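PDB 3VHJ: BfpC from Escherichia coli, which is an essential membrane protein of type IV pilus biogenesis, whose N-terminal cytoplasmic domain, the part crystallised, probably works with the pilus ATPase BfpD. Local coordinates for residues Q15-L20 / R69-L74; M42-Y47 / F58-K63. The protein carries 1 engineered substitution. All blocks are in the same frame, centred on the assembly; numbering follows the deposited sequence.

Contact 1: Q15-L20 / R69-L74; sequences QYAVNL and RGQVTL
Parallel pairing of strand 14-17 with the short strand 72-73 adds an outer strand to a small mixed sheet in the cytoplasmic domain of BfpC; strand 8-11 lies along the other edge of 14-17. The evidence is two backbone hydrogen bonds, both made by Ala17. Its N donates to Val72 O over 2.8 Å, nearly straight at 163°, and its O receives Leu74 N at 3.1 Å. One residue of 14-17 thus bonds to the residues before and after Thr73, the signature of a parallel bridge. Both donors stand above the plane of the carbonyl they address. A weaker CA-H...O approach, from Tyr16 CA, also reaches Val72 O.

Further back the strands are joined by water: one molecule donates to Gln15 O and accepts from Val72 N, so the backbones stay linked where no direct bond spans them.

Apolar packing is split between the two faces. On the face carrying Tyr16, its CG lies anti to the carbonyl carbon (chi1 -59°), and Leu74 CD1 sits over one ring face, 4.0 Å from the centroid and 13° off the normal, a CH-pi contact displaced toward the rim. Leu74 CG is anti to its backbone N, and Leu74 CB touches Tyr16 CB as well as Val18 CG1, with the Val18 and Leu74 side chains running side by side. Ile11 of strand 8-11 packs on both Tyr16 and Leu74.

On the face carrying Ala17 and Thr73, Ala17 CB meets Gln71 OE1, an oxygen that accepts a hydrogen bond from Lys68 N. The tightest packing is there too: the Leu20 and Thr73 side chains cross at about a right angle, bringing Leu20 CD1 to 3.3 Å from Thr73 CG2.

Contact 2: M42-Y47 / F58-K63; sequences MSSKLY and FAVGDK
The antiparallel beta hairpin of strands 46-52 and 55-60 has its open end here, just beyond the Schellman motif that ends helix 31-42 at Ser43. Tyr47 and Val60 face each other as a non-hydrogen-bonded pair, CA atoms 4.5 Å apart. Next to them, Gly61 N donates to Leu46 O at 2.9 Å along a line of 166°, with the donor well above the carbonyl plane.

Ser44 extends the pairing through its side chain. With OG anti to the backbone N (chi1 174°), the hydroxyl donates to Gly61 O at 2.7 Å while accepting from Leu46 N at 3.2 Å, an ST turn. An alanine here would remove both bonds and would probably loosen the link between the turn and Gly61. The same OG also touches Val60 CG1. Gly61 suits this crowded position, since a beta carbon would come within 3.0 Å of Leu46 CB.

Lys63, extended beyond CG, crosses Leu46 at about a right angle and lays its aliphatic chain against that side chain. Its NZ lies 3.3 Å from Lys45 NZ, a close pair of like charges that is not a hydrogen bond; a salt bridge from Lys63 to Glu163 probably offsets the repulsion. Closest in this packing are Leu46 CD1 and Lys63 CG, 3.4 Å apart.

In the fold
From the N terminus the chain passes through strand 14-17, then strand 21-23, helix 31-42 and the hairpin 46-60 before returning at strand 72-73. Contact 1 closes this long loop, with 48 residues between its segments; contact 2 closes a shorter one of 10 residues nested inside it. Contact 1 belongs to the mixed sheet of 8-11, 14-17 and 72-73, contact 2 to the antiparallel sheet in which 21-23 and 162-163 flank the hairpin. Their centres lie about 11 Å apart, and Leu20 joins them: its CD2 packs 3.5 Å from Gly61 CA. Arg69 N meets Leu46 CD2 as a second point of packing between the two sheets' neighbourhoods.

Contact 1: Q15-L20 / R69-L74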
loop_
_atom_site.group_PDB
_atom_site.type_symbol
_atom_site.label_atom_id
_atom_site.label_comp_id
_atom_site.label_asym_id
_atom_site.label_seq_id
_atom_site.Cartn_x
_atom_site.Cartn_y
_atom_site.Cartn_z
ATOM N N GLN A 15 -11.038 -8.853 0.421
ATOM C CA GLN A 15 -11.133 -7.414 0.615
ATOM C C GLN A 15 -9.866 -6.987 1.344
ATOM O O GLN A 15 -9.398 -7.688 2.247
ATOM C CB GLN A 15 -12.389 -7.075 1.425
ATOM C CG GLN A 15 -13.675 -7.247 0.605
ATOM C CD GLN A 15 -14.945 -7.118 1.428
ATOM O OE1 GLN A 15 -16.053 -7.245 0.897
ATOM N NE2 GLN A 15 -14.795 -6.875 2.723
ATOM N N TYR A 16 -9.305 -5.853 0.940
ATOM C CA TYR A 16 -8.074 -5.357 1.539
ATOM C C TYR A 16 -8.131 -3.872 1.823
ATOM O O TYR A 16 -8.740 -3.107 1.073
ATOM C CB TYR A 16 -6.899 -5.570 0.594
ATOM C CG TYR A 16 -6.646 -6.999 0.204
ATOM C CD1 TYR A 16 -5.826 -7.812 0.976
ATOM C CD2 TYR A 16 -7.193 -7.527 -0.963
ATOM C CE1 TYR A 16 -5.544 -9.121 0.593
ATOM C CE2 TYR A 16 -6.921 -8.837 -1.353
ATOM C CZ TYR A 16 -6.093 -9.625 -0.571
ATOM O OH TYR A 16 -5.791 -10.910 -0.956
ATOM N N ALA A 17 -7.461 -3.472 2.897
ATOM C CA ALA A 17 -7.379 -2.071 3.263
ATOM C C ALA A 17 -6.261 -1.495 2.401
ATOM O O ALA A 17 -5.145 -2.018 2.400
ATOM C CB ALA A 17 -7.021 -1.936 4.745
ATOM N N VAL A 18 -6.566 -0.439 1.650
ATOM C CA VAL A 18 -5.573 0.216 0.806
ATOM C C VAL A 18 -5.557 1.710 1.134
ATOM O O VAL A 18 -6.414 2.201 1.869
ATOM C CB VAL A 18 -5.887 0.024 -0.714
ATOM C CG1 VAL A 18 -5.802 -1.451 -1.078
ATOM C CG2 VAL A 18 -7.277 0.559 -1.040
ATOM N N ASN A 19 -4.582 2.428 0.587
ATOM C CA ASN A 19 -4.444 3.862 0.826
ATOM C C ASN A 19 -4.156 4.160 2.292
ATOM O O ASN A 19 -4.698 5.103 2.866
ATOM C CB ASN A 19 -5.706 4.615 0.402
ATOM C CG ASN A 19 -5.451 6.095 0.198
ATOM O OD1 ASN A 19 -4.858 6.498 -0.798
ATOM N ND2 ASN A 19 -5.889 6.910 1.149
ATOM N N LEU A 20 -3.306 3.344 2.901
ATOM C CA LEU A 20 -2.925 3.549 4.292
ATOM C C LEU A 20 -1.712 4.471 4.321
ATOM O O LEU A 20 -1.040 4.650 3.310
ATOM C CB LEU A 20 -2.555 2.215 4.940
ATOM C CG LEU A 20 -3.685 1.192 5.070
ATOM C CD1 LEU A 20 -3.104 -0.200 5.069
ATOM C CD2 LEU A 20 -4.467 1.454 6.343
ATOM N N ARG A 69 -11.052 -2.013 11.971
ATOM C CA ARG A 69 -10.270 -3.059 12.611
ATOM C C ARG A 69 -10.569 -4.386 11.911
ATOM O O ARG A 69 -11.699 -4.632 11.492
ATOM C CB ARG A 69 -10.649 -3.161 14.095
ATOM C CG ARG A 69 -9.846 -4.188 14.868
ATOM C CD ARG A 69 -10.393 -4.424 16.277
ATOM N NE ARG A 69 -9.709 -5.544 16.929
ATOM C CZ ARG A 69 -8.456 -5.509 17.382
ATOM N NH1 ARG A 69 -7.730 -4.408 17.268
ATOM N NH2 ARG A 69 -7.923 -6.587 17.940
ATOM N N GLY A 70 -9.553 -5.231 11.769
ATOM C CA GLY A 70 -9.754 -6.526 11.144
ATOM C C GLY A 70 -9.496 -6.629 9.652
ATOM O O GLY A 70 -9.417 -7.734 9.120
ATOM N N GLN A 71 -9.371 -5.503 8.958
ATOM C CA GLN A 71 -9.118 -5.566 7.520
ATOM C C GLN A 71 -7.656 -5.875 7.266
ATOM O O GLN A 71 -6.772 -5.331 7.930
ATOM C CB GLN A 71 -9.462 -4.238 6.835
ATOM C CG GLN A 71 -10.918 -3.851 6.918
ATOM C CD GLN A 71 -11.154 -2.428 6.460
ATOM O OE1 GLN A 71 -10.239 -1.606 6.466
ATOM N NE2 GLN A 71 -12.389 -2.122 6.083
ATOM N N VAL A 72 -7.403 -6.765 6.313
ATOM C CA VAL A 72 -6.037 -7.115 5.947
ATOM C C VAL A 72 -5.528 -6.017 5.023
ATOM O O VAL A 72 -6.205 -5.661 4.056
ATOM C CB VAL A 72 -5.978 -8.448 5.171
ATOM C CG1 VAL A 72 -4.536 -8.763 4.784
ATOM C CG2 VAL A 72 -6.579 -9.570 6.014
ATOM N N THR A 73 -4.353 -5.470 5.318
ATOM C CA THR A 73 -3.796 -4.427 4.469
ATOM C C THR A 73 -3.182 -5.110 3.249
ATOM O O THR A 73 -2.457 -6.108 3.368
ATOM C CB THR A 73 -2.725 -3.597 5.204
ATOM O OG1 THR A 73 -1.557 -4.395 5.425
ATOM C CG2 THR A 73 -3.268 -3.112 6.551
ATOM N N LEU A 74 -3.496 -4.578 2.075
ATOM C CA LEU A 74 -3.009 -5.143 0.829
ATOM C C LEU A 74 -1.491 -5.249 0.766
ATOM O O LEU A 74 -0.952 -6.316 0.484
ATOM C CB LEU A 74 -3.504 -4.313 -0.359
ATOM C CG LEU A 74 -2.961 -4.775 -1.714
ATOM C CD1 LEU A 74 -3.431 -6.199 -1.985
ATOM C CD2 LEU A 74 -3.422 -3.832 -2.811
HETATM O O HOH W 1 -9.772 -7.930 4.950
#

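Contact 2: M42-Y47 / F58-K63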
loop_
_atom_site.group_PDB
_atom_site.type_symbol
_atom_site.label_atom_id
_atom_site.label_comp_id
_atom_site.label_asym_id
_atom_site.label_seq_id
_atom_site.Cartn_x
_atom_site.Cartn_y
_atom_site.Cartn_z
HETATM N N MSE A 42 -2.346 11.870 13.117
HETATM C CA MSE A 42 -3.497 11.642 12.253
HETATM C C MSE A 42 -4.802 11.452 13.009
HETATM O O MSE A 42 -5.852 11.262 12.398
HETATM C CB MSE A 42 -3.244 10.417 11.371
HETATM C CG MSE A 42 -1.952 10.485 10.570
HETATM SE SE MSE A 42 -1.824 12.031 9.402
HETATM C CE MSE A 42 -3.037 11.427 8.037
ATOM N N SER A 43 -4.736 11.505 14.335
ATOM C CA SER A 43 -5.917 11.308 15.166
ATOM C C SER A 43 -6.582 9.996 14.758
ATOM O O SER A 43 -7.792 9.931 14.555
ATOM C CB SER A 43 -6.898 12.475 14.993
ATOM O OG SER A 43 -6.298 13.698 15.383
ATOM N N SER A 44 -5.770 8.951 14.636
ATOM C CA SER A 44 -6.251 7.635 14.243
ATOM C C SER A 44 -5.952 6.591 15.308
ATOM O O SER A 44 -5.011 6.742 16.089
ATOM C CB SER A 44 -5.590 7.212 12.930
ATOM O OG SER A 44 -5.939 5.882 12.595
ATOM N N LYS A 45 -6.760 5.536 15.335
ATOM C CA LYS A 45 -6.568 4.447 16.288
ATOM C C LYS A 45 -6.321 3.137 15.541
ATOM O O LYS A 45 -6.143 2.093 16.159
ATOM C CB LYS A 45 -7.804 4.273 17.174
ATOM C CG LYS A 45 -8.177 5.480 18.012
ATOM C CD LYS A 45 -9.200 5.098 19.077
ATOM C CE LYS A 45 -10.512 4.608 18.474
ATOM N NZ LYS A 45 -11.262 5.709 17.809
ATOM N N LEU A 46 -6.318 3.202 14.214
ATOM C CA LEU A 46 -6.123 2.021 13.378
ATOM C C LEU A 46 -4.681 1.895 12.911
ATOM O O LEU A 46 -4.118 2.829 12.344
ATOM C CB LEU A 46 -7.049 2.091 12.164
ATOM C CG LEU A 46 -8.549 2.082 12.478
ATOM C CD1 LEU A 46 -9.338 2.262 11.189
ATOM C CD2 LEU A 46 -8.927 0.768 13.159
ATOM N N TYR A 47 -4.088 0.729 13.134
ATOM C CA TYR A 47 -2.705 0.530 12.739
ATOM C C TYR A 47 -2.353 -0.934 12.517
ATOM O O TYR A 47 -3.125 -1.839 12.816
ATOM C CB TYR A 47 -1.776 1.071 13.819
ATOM C CG TYR A 47 -1.820 0.240 15.080
ATOM C CD1 TYR A 47 -2.807 0.447 16.044
ATOM C CD2 TYR A 47 -0.912 -0.797 15.282
ATOM C CE1 TYR A 47 -2.886 -0.361 17.178
ATOM C CE2 TYR A 47 -0.983 -1.610 16.406
ATOM C CZ TYR A 47 -1.970 -1.389 17.348
ATOM O OH TYR A 47 -2.050 -2.208 18.449
ATOM N N PHE A 58 5.120 0.462 9.673
ATOM C CA PHE A 58 3.743 0.435 10.124
ATOM C C PHE A 58 2.804 1.162 9.178
ATOM O O PHE A 58 3.226 1.976 8.359
ATOM C CB PHE A 58 3.673 1.078 11.504
ATOM C CG PHE A 58 4.356 2.411 11.569
ATOM C CD1 PHE A 58 3.719 3.559 11.109
ATOM C CD2 PHE A 58 5.663 2.511 12.044
ATOM C CE1 PHE A 58 4.377 4.791 11.120
ATOM C CE2 PHE A 58 6.329 3.732 12.059
ATOM C CZ PHE A 58 5.685 4.877 11.596
ATOM N N ALA A 59 1.523 0.847 9.302
ATOM C CA ALA A 59 0.496 1.477 8.491
ATOM C C ALA A 59 -0.524 2.102 9.435
ATOM O O ALA A 59 -0.857 1.525 10.468
ATOM C CB ALA A 59 -0.179 0.439 7.599
ATOM N N VAL A 60 -1.001 3.292 9.093
ATOM C CA VAL A 60 -2.012 3.960 9.906
ATOM C C VAL A 60 -3.260 4.097 9.039
ATOM O O VAL A 60 -3.187 4.605 7.920
ATOM C CB VAL A 60 -1.531 5.353 10.380
ATOM C CG1 VAL A 60 -2.689 6.133 10.994
ATOM C CG2 VAL A 60 -0.437 5.177 11.431
ATOM N N GLY A 61 -4.394 3.625 9.552
ATOM C CA GLY A 61 -5.634 3.685 8.797
ATOM C C GLY A 61 -6.436 4.962 8.962
ATOM O O GLY A 61 -6.206 5.749 9.882
ATOM N N ASP A 62 -7.381 5.164 8.051
ATOM C CA ASP A 62 -8.245 6.340 8.074
ATOM C C ASP A 62 -9.694 5.881 8.015
ATOM O O ASP A 62 -10.179 5.487 6.958
ATOM C CB ASP A 62 -7.960 7.238 6.874
ATOM C CG ASP A 62 -8.827 8.490 6.862
ATOM O OD1 ASP A 62 -9.706 8.628 7.743
ATOM O OD2 ASP A 62 -8.625 9.334 5.968
ATOM N N LYS A 63 -10.383 5.931 9.147
ATOM C CA LYS A 63 -11.778 5.511 9.194
ATOM C C LYS A 63 -12.678 6.291 8.241
ATOM O O LYS A 63 -13.743 5.811 7.869
ATOM C CB LYS A 63 -12.327 5.647 10.616
ATOM C CG LYS A 63 -11.691 4.701 11.622
ATOM C CD LYS A 63 -12.372 4.815 12.975
ATOM C CE LYS A 63 -11.751 3.882 13.998
ATOM N NZ LYS A 63 -12.505 3.950 15.284
#